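Side-chain contact in rieske iron-sulfur protein soxF (Sulfolobus acidocaldarius, PDB 1JM1), which probably carries electrons in the respiratory chain through its Rieske [2Fe-2S] cluster: residues P177-T180 against P181-L185. Numbering follows the deposited sequence.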
# COMPACT_ATOMS: atom_id res chain seq x y z
N PRO A 177 -16.50 -4.06 -11.81
CA PRO A 177 -15.21 -4.42 -12.37
C PRO A 177 -14.29 -3.19 -12.37
O PRO A 177 -14.67 -2.10 -12.76
CB PRO A 177 -15.54 -4.83 -13.78
CG PRO A 177 -16.96 -4.91 -13.85
CD PRO A 177 -17.64 -4.21 -12.81
N ARG A 178 -13.04 -3.43 -11.99
CA ARG A 178 -12.00 -2.43 -12.09
C ARG A 178 -10.91 -2.99 -12.98
O ARG A 178 -10.23 -3.94 -12.61
CB ARG A 178 -11.46 -2.06 -10.70
CG ARG A 178 -12.51 -1.63 -9.68
CD ARG A 178 -11.83 -1.35 -8.35
NE ARG A 178 -12.73 -1.19 -7.21
CZ ARG A 178 -13.35 -0.10 -6.78
NH1 ARG A 178 -13.24 1.04 -7.48
NH2 ARG A 178 -14.06 -0.15 -5.68
N THR A 179 -10.75 -2.45 -14.17
CA THR A 179 -9.83 -3.01 -15.15
C THR A 179 -8.70 -2.05 -15.50
O THR A 179 -7.85 -2.40 -16.32
CB THR A 179 -10.55 -3.45 -16.44
OG1 THR A 179 -11.14 -2.35 -17.03
CG2 THR A 179 -11.67 -4.45 -16.06
N THR A 180 -8.64 -0.91 -14.96
CA THR A 180 -7.56 0.09 -15.13
C THR A 180 -7.32 0.69 -13.77
O THR A 180 -8.20 0.67 -12.91
CB THR A 180 -7.94 1.23 -16.10
OG1 THR A 180 -8.97 2.01 -15.44
CG2 THR A 180 -8.43 0.73 -17.42
N PRO A 181 -6.15 1.31 -13.54
CA PRO A 181 -5.97 1.99 -12.25
C PRO A 181 -7.07 3.01 -11.95
O PRO A 181 -7.56 3.10 -10.84
CB PRO A 181 -4.59 2.64 -12.44
CG PRO A 181 -3.88 1.71 -13.40
CD PRO A 181 -4.95 1.34 -14.38
N GLN A 182 -7.47 3.78 -12.98
CA GLN A 182 -8.46 4.84 -12.79
C GLN A 182 -9.83 4.32 -12.44
O GLN A 182 -10.64 5.07 -11.88
CB GLN A 182 -8.54 5.74 -14.05
CG GLN A 182 -7.28 6.61 -14.26
CD GLN A 182 -6.18 5.89 -15.04
OE1 GLN A 182 -6.24 4.72 -15.35
NE2 GLN A 182 -5.16 6.68 -15.38
N ASP A 183 -10.10 3.02 -12.65
CA ASP A 183 -11.34 2.43 -12.14
C ASP A 183 -11.37 2.41 -10.61
O ASP A 183 -12.43 2.13 -10.05
CB ASP A 183 -11.56 1.07 -12.75
CG ASP A 183 -12.00 1.12 -14.20
OD1 ASP A 183 -12.43 2.22 -14.68
OD2 ASP A 183 -11.91 0.05 -14.82
N ASN A 184 -10.28 2.70 -9.95
CA ASN A 184 -10.31 2.90 -8.50
C ASN A 184 -11.11 4.15 -8.12
O ASN A 184 -11.50 4.27 -6.96
CB ASN A 184 -8.91 2.96 -7.94
CG ASN A 184 -8.22 1.63 -8.04
OD1 ASN A 184 -8.89 0.59 -8.10
ND2 ASN A 184 -6.89 1.61 -8.00
N LEU A 185 -11.37 5.01 -9.07
CA LEU A 185 -12.22 6.19 -8.83
C LEU A 185 -13.69 5.87 -8.87
O LEU A 185 -14.51 6.75 -8.59
CB LEU A 185 -11.86 7.29 -9.85
CG LEU A 185 -10.40 7.78 -9.77
CD1 LEU A 185 -10.06 8.58 -11.03
CD2 LEU A 185 -10.17 8.59 -8.52
O HOH W 1 -12.81 0.08 -17.30
O HOH W 2 -11.14 3.09 -16.98
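T180 and D183 form a capping-box pattern at the start of the short 3-10 segment 181-185. T180 OG1 accepts the backbone N-H of D183 (N to OG1 3.2 Å). The first torsion of T180 (chi1 69°) sets OG1 between its own backbone N and carbonyl carbon, facing that N-H. The same N-H also reaches T180 O, with D183 N 3.0 Å from it and above the carbonyl plane. In return, T180 N makes a weak bond of 3.4 Å to D183 OD2. The carboxylate has a stronger hold on the residue before: T179 N gives OD2 a nearly straight bond of 2.8 Å (168°), on the anti lone pair. One water joins OD2 to T179 OG1, and a second joins OD1 to T180 OG1.

R178 runs past D183 in the opposite direction, with its CB 3.7 Å from D183 CB. Its side chain is extended from CG to NE and carries NH1 to the backbone O of D183, 2.9 Å away and close to the guanidinium plane. NH1 also bonds L186 O, and the guanidinium makes a cation-pi contact with Y191. With alanine at this position, the carbonyls of D183 and L186 would probably lose this donor and Y191 its cation. R178 CD lies 3.5 Å from N184 OD1, which bonds Y171 N. The T180-D183 pairing resembles the capping box of helix N-termini, with the return bond weak.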